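Lipase-specific foldase (Burkholderia glumae, PDB 2ES4) assists the folding of the extracellular lipase as that enzyme passes through the periplasm, acting as its dedicated chaperone. Local coordinates at residues D242-G247 and Q271-D276; Q252-I257 and E264-A269. All coordinates share one frame; numbering follows the deposited sequence.

Interaction 1: residues D242-G247 and Q271-D276; sequences DLQKAG and QMQQDD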
loop_
_atom_site.group_PDB
_atom_site.type_symbol
_atom_site.label_atom_id
_atom_site.label_comp_id
_atom_site.label_asym_id
_atom_site.label_seq_id
_atom_site.Cartn_x
_atom_site.Cartn_y
_atom_site.Cartn_z
ATOM N N ASP B 242 -21.347 -0.874 -11.532
ATOM C CA ASP B 242 -21.890 -1.237 -12.841
ATOM C C ASP B 242 -23.117 -0.415 -13.216
ATOM O O ASP B 242 -23.255 0.005 -14.367
ATOM C CB ASP B 242 -22.235 -2.727 -12.904
ATOM C CG ASP B 242 -21.006 -3.623 -12.899
ATOM O OD1 ASP B 242 -19.939 -3.207 -13.406
ATOM O OD2 ASP B 242 -21.109 -4.755 -12.383
ATOM N N LEU B 243 -23.980 -0.151 -12.236
ATOM C CA LEU B 243 -25.179 0.648 -12.479
ATOM C C LEU B 243 -24.825 2.095 -12.804
ATOM O O LEU B 243 -25.474 2.724 -13.640
ATOM C CB LEU B 243 -26.122 0.580 -11.287
ATOM C CG LEU B 243 -26.885 -0.736 -11.184
ATOM C CD1 LEU B 243 -27.515 -0.867 -9.834
ATOM C CD2 LEU B 243 -27.938 -0.797 -12.283
ATOM N N GLN B 244 -23.753 2.593 -12.190
ATOM C CA GLN B 244 -23.291 3.955 -12.452
ATOM C C GLN B 244 -22.772 4.055 -13.880
ATOM O O GLN B 244 -23.141 4.975 -14.611
ATOM C CB GLN B 244 -22.174 4.349 -11.501
ATOM C CG GLN B 244 -22.575 4.424 -10.067
ATOM C CD GLN B 244 -21.418 4.795 -9.182
ATOM O OE1 GLN B 244 -20.993 5.951 -9.137
ATOM N NE2 GLN B 244 -20.923 3.826 -8.440
ATOM N N LYS B 245 -21.963 3.071 -14.282
ATOM C CA LYS B 245 -21.392 3.016 -15.630
ATOM C C LYS B 245 -22.478 2.917 -16.695
ATOM O O LYS B 245 -22.313 3.421 -17.811
ATOM C CB LYS B 245 -20.445 1.826 -15.769
ATOM C CG LYS B 245 -19.153 1.962 -14.995
ATOM C CD LYS B 245 -18.241 0.767 -15.226
ATOM C CE LYS B 245 -16.908 0.925 -14.502
ATOM N NZ LYS B 245 -17.061 1.012 -13.020
ATOM N N ALA B 246 -23.601 2.301 -16.326
ATOM C CA ALA B 246 -24.740 2.142 -17.222
ATOM C C ALA B 246 -25.578 3.419 -17.280
ATOM O O ALA B 246 -26.484 3.535 -18.109
ATOM C CB ALA B 246 -25.601 0.966 -16.779
ATOM N N GLY B 247 -25.268 4.368 -16.396
ATOM C CA GLY B 247 -25.986 5.630 -16.347
ATOM C C GLY B 247 -27.340 5.532 -15.677
ATOM O O GLY B 247 -28.264 6.274 -16.027
ATOM N N GLN B 271 -29.065 7.791 -3.151
ATOM C CA GLN B 271 -28.651 9.108 -2.669
ATOM C C GLN B 271 -27.294 9.466 -3.268
ATOM O O GLN B 271 -27.058 10.620 -3.627
ATOM C CB GLN B 271 -28.566 9.149 -1.143
ATOM C CG GLN B 271 -28.300 10.551 -0.568
ATOM C CD GLN B 271 -29.386 11.551 -0.940
ATOM O OE1 GLN B 271 -30.535 11.413 -0.524
ATOM N NE2 GLN B 271 -29.032 12.545 -1.748
ATOM N N MET B 272 -26.425 8.461 -3.395
ATOM C CA MET B 272 -25.099 8.652 -3.983
ATOM C C MET B 272 -25.252 9.150 -5.423
ATOM O O MET B 272 -24.575 10.100 -5.828
ATOM C CB MET B 272 -24.310 7.344 -3.968
ATOM C CG MET B 272 -22.957 7.418 -4.675
ATOM S SD MET B 272 -22.267 5.792 -4.977
ATOM C CE MET B 272 -23.249 5.309 -6.368
ATOM N N GLN B 273 -26.170 8.533 -6.169
ATOM C CA GLN B 273 -26.432 8.939 -7.551
ATOM C C GLN B 273 -26.963 10.354 -7.615
ATOM O O GLN B 273 -26.530 11.147 -8.456
ATOM C CB GLN B 273 -27.434 8.013 -8.238
ATOM C CG GLN B 273 -26.874 6.706 -8.729
ATOM C CD GLN B 273 -25.701 6.864 -9.685
ATOM O OE1 GLN B 273 -24.569 7.082 -9.259
ATOM N NE2 GLN B 273 -25.963 6.727 -10.978
ATOM N N GLN B 274 -27.870 10.672 -6.691
ATOM C CA GLN B 274 -28.464 12.004 -6.610
ATOM C C GLN B 274 -27.422 13.066 -6.272
ATOM O O GLN B 274 -27.453 14.163 -6.838
ATOM C CB GLN B 274 -29.594 12.041 -5.581
ATOM C CG GLN B 274 -30.782 11.219 -5.983
ATOM C CD GLN B 274 -31.951 11.291 -5.042
ATOM O OE1 GLN B 274 -31.840 10.940 -3.871
ATOM N NE2 GLN B 274 -33.094 11.739 -5.554
ATOM N N ASP B 275 -26.490 12.725 -5.378
ATOM C CA ASP B 275 -25.411 13.638 -4.989
ATOM C C ASP B 275 -24.499 13.904 -6.186
ATOM O O ASP B 275 -24.097 15.046 -6.417
ATOM C CB ASP B 275 -24.565 13.059 -3.849
ATOM C CG ASP B 275 -25.322 12.948 -2.533
ATOM O OD1 ASP B 275 -26.502 13.342 -2.458
ATOM O OD2 ASP B 275 -24.727 12.441 -1.559
ATOM N N ASP B 276 -24.208 12.851 -6.955
ATOM C CA ASP B 276 -23.357 12.963 -8.142
ATOM C C ASP B 276 -24.015 13.796 -9.227
ATOM O O ASP B 276 -23.353 14.611 -9.866
ATOM C CB ASP B 276 -23.002 11.588 -8.713
ATOM C CG ASP B 276 -21.966 10.851 -7.880
ATOM O OD1 ASP B 276 -21.313 11.472 -7.014
ATOM O OD2 ASP B 276 -21.795 9.634 -8.106
#
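At the Schellman motif that closes helix 221-245, Gln244 meets Met272 and Gln273 of helix 263-294. Gly247 carries the positive phi of that motif (77°), and its N bonds back to Gln244 O at 2.8 Å. The meeting is made by side chains, since the closest CA atoms, those of Gln244 and Gln273, are still 7.7 Å apart. The methyl of Met272 lies squarely over one face of the Gln244 amide: CE is 3.4 Å from CD and nearly as close to both OE1 and NE2. A turn at the end of the Met272 chain (chi3 77°) brings CE there, with the thioether chain running roughly perpendicular to the glutamine. Gln273 reaches Gln244 nearer its backbone, its OE1 3.4 Å from Gln244 CG, and the two amide planes are 74° apart. Its NE2 is spent elsewhere, on Ala248 O in the turn beyond the Schellman glycine. Asp276 comes in only marginally, OD2 standing 3.9 Å from Gln244 OE1. Gln244 NE2 makes a weak hydrogen bond to a polar side chain of the other protein chain of the assembly. No hydrogen bond joins the two segments, so a contact rich in amides works here chiefly as van der Waals packing, with the polar ends that have partners turned to the following turn and to the neighbouring protein.

Interaction 2: residues Q252-I257 and E264-A269; sequences QMRAQI and EAAARA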
loop_
_atom_site.group_PDB
_atom_site.type_symbol
_atom_site.label_atom_id
_atom_site.label_comp_id
_atom_site.label_asym_id
_atom_site.label_seq_id
_atom_site.Cartn_x
_atom_site.Cartn_y
_atom_site.Cartn_z
ATOM N N GLN B 252 -33.653 3.969 -10.749
ATOM C CA GLN B 252 -33.216 2.686 -11.299
ATOM C C GLN B 252 -32.171 2.052 -10.391
ATOM O O GLN B 252 -32.189 0.837 -10.166
ATOM C CB GLN B 252 -32.630 2.856 -12.690
ATOM C CG GLN B 252 -33.616 3.342 -13.731
ATOM C CD GLN B 252 -32.961 3.558 -15.076
ATOM O OE1 GLN B 252 -31.907 4.188 -15.176
ATOM N NE2 GLN B 252 -33.579 3.026 -16.124
ATOM N N MET B 253 -31.282 2.889 -9.858
ATOM C CA MET B 253 -30.236 2.439 -8.941
ATOM C C MET B 253 -30.897 1.837 -7.703
ATOM O O MET B 253 -30.572 0.724 -7.309
ATOM C CB MET B 253 -29.346 3.611 -8.533
ATOM C CG MET B 253 -28.284 3.275 -7.495
ATOM S SD MET B 253 -26.990 2.160 -8.053
ATOM C CE MET B 253 -25.883 3.320 -8.830
ATOM N N ARG B 254 -31.874 2.552 -7.149
ATOM C CA ARG B 254 -32.596 2.089 -5.971
ATOM C C ARG B 254 -33.311 0.768 -6.232
ATOM O O ARG B 254 -33.167 -0.167 -5.456
ATOM C CB ARG B 254 -33.625 3.118 -5.520
ATOM C CG ARG B 254 -34.323 2.761 -4.194
ATOM C CD ARG B 254 -35.459 3.709 -3.845
ATOM N NE ARG B 254 -35.035 5.110 -3.777
ATOM C CZ ARG B 254 -35.330 6.029 -4.695
ATOM N NH1 ARG B 254 -36.055 5.702 -5.759
ATOM N NH2 ARG B 254 -34.881 7.268 -4.562
ATOM N N ALA B 255 -34.033 0.693 -7.349
ATOM C CA ALA B 255 -34.787 -0.507 -7.718
ATOM C C ALA B 255 -33.929 -1.753 -7.882
ATOM O O ALA B 255 -34.213 -2.790 -7.275
ATOM C CB ALA B 255 -35.589 -0.260 -8.977
ATOM N N GLN B 256 -32.857 -1.631 -8.660
ATOM C CA GLN B 256 -31.962 -2.751 -8.900
ATOM C C GLN B 256 -31.189 -3.202 -7.662
ATOM O O GLN B 256 -31.065 -4.404 -7.403
ATOM C CB GLN B 256 -31.001 -2.440 -10.047
ATOM C CG GLN B 256 -30.124 -3.623 -10.461
ATOM C CD GLN B 256 -30.934 -4.873 -10.761
ATOM O OE1 GLN B 256 -31.885 -4.836 -11.548
ATOM N NE2 GLN B 256 -30.593 -5.973 -10.094
ATOM N N ILE B 257 -30.673 -2.243 -6.905
ATOM C CA ILE B 257 -29.925 -2.566 -5.699
ATOM C C ILE B 257 -30.827 -3.135 -4.605
ATOM O O ILE B 257 -30.410 -4.023 -3.859
ATOM C CB ILE B 257 -29.153 -1.342 -5.172
ATOM C CG1 ILE B 257 -28.096 -0.902 -6.183
ATOM C CG2 ILE B 257 -28.460 -1.652 -3.847
ATOM C CD1 ILE B 257 -27.030 -1.945 -6.473
ATOM N N GLU B 264 -31.747 -0.865 2.388
ATOM C CA GLU B 264 -30.861 0.082 3.074
ATOM C C GLU B 264 -29.727 0.521 2.161
ATOM O O GLU B 264 -29.471 1.719 2.018
ATOM C CB GLU B 264 -30.297 -0.521 4.353
ATOM C CG GLU B 264 -31.331 -0.684 5.449
ATOM C CD GLU B 264 -30.833 -1.554 6.580
ATOM O OE1 GLU B 264 -30.677 -2.776 6.370
ATOM O OE2 GLU B 264 -30.596 -1.016 7.679
ATOM N N ALA B 265 -29.088 -0.451 1.510
ATOM C CA ALA B 265 -28.002 -0.172 0.575
ATOM C C ALA B 265 -28.555 0.535 -0.658
ATOM O O ALA B 265 -27.901 1.416 -1.219
ATOM C CB ALA B 265 -27.290 -1.448 0.193
ATOM N N ALA B 266 -29.790 0.191 -1.032
ATOM C CA ALA B 266 -30.452 0.814 -2.177
ATOM C C ALA B 266 -30.690 2.289 -1.968
ATOM O O ALA B 266 -30.476 3.084 -2.881
ATOM C CB ALA B 266 -31.745 0.131 -2.486
ATOM N N ALA B 267 -31.095 2.648 -0.752
ATOM C CA ALA B 267 -31.352 4.043 -0.412
ATOM C C ALA B 267 -30.049 4.837 -0.423
ATOM O O ALA B 267 -30.009 5.956 -0.943
ATOM C CB ALA B 267 -32.024 4.147 0.941
ATOM N N ARG B 268 -28.976 4.227 0.087
ATOM C CA ARG B 268 -27.665 4.877 0.116
ATOM C C ARG B 268 -27.104 5.056 -1.291
ATOM O O ARG B 268 -26.562 6.117 -1.612
ATOM C CB ARG B 268 -26.676 4.082 0.963
ATOM C CG ARG B 268 -27.012 4.051 2.444
ATOM C CD ARG B 268 -25.894 3.431 3.246
ATOM N NE ARG B 268 -25.699 2.019 2.925
ATOM C CZ ARG B 268 -26.166 0.999 3.647
ATOM N NH1 ARG B 268 -26.868 1.220 4.752
ATOM N NH2 ARG B 268 -25.883 -0.246 3.286
ATOM N N ALA B 269 -27.273 4.034 -2.131
ATOM C CA ALA B 269 -26.797 4.073 -3.516
ATOM C C ALA B 269 -27.565 5.094 -4.349
ATOM O O ALA B 269 -26.973 5.786 -5.186
ATOM C CB ALA B 269 -26.887 2.703 -4.148
#
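Ile257 and Met253 of helix 250-258 pack on Ala265, Ala266 and Ala269 of helix 263-294, the two arms of an antiparallel helical hairpin. Ile257 presses its CG2 methyl onto the main chain at Ala266, 3.6 Å from CA, and the same methyl comes within 4.2 Å of Ala265 CB. That branch stands anti to the backbone N (chi1 is -64° for the other branch), which points it at the opposing helix, while CD1 is led away from it. One turn earlier, Met253 lays its CG 3.7 Å from Ala269 CB, and SD passes the same methyl only slightly farther off; the bend at chi2 (67°) then carries the thioether past this alanine. The shortest approach between the two segments is at Ala266, whose CB abuts Arg254 O at 3.3 Å, and the CA atoms of Arg254 and Ala266 are 4.5 Å apart. The aliphatic start of Arg254 flanks the same methyl, its CG 4.1 Å from Ala266 CB, and the guanidinium beyond is tied by a salt bridge from NH1 to Asp251 on its own helix. Because residues 264-269 present only alanines to this contact, the segment axes can come to 7.9 Å, at 160° between their directions. No hydrogen bond crosses, and the seam is apolar and mostly buried. Behind it, Arg268 NE hydrogen-bonds the backbone of the other protein chain, with a weaker bond from NH2, and that backbone also packs on Ala265. Leu243 of helix 221-245 touches Met253, Gln256 and Ile257, so the short helix 250-258 packs against both longer helices.

The centres of the two contacts lie 10 Å apart, and both draw on helix 263-294, interaction 2 on its first turns and interaction 1 just beyond. Along the chain, helix 221-245 comes first, then helix 250-258, then helix 263-294; interaction 2 closes the inner hairpin and interaction 1 joins the outer two helices. They touch directly through Met253, whose CE lies 3.5 Å from Gln273 CG and whose SD meets Leu243 CD1. The result is a compact three-helix junction in an otherwise extended, all-helical chain, the contacts centred about 27 and 28 Å from the chain centre, with residues of both contacts reaching the other protein chain, consistent with a surface this chaperone uses to hold its partner.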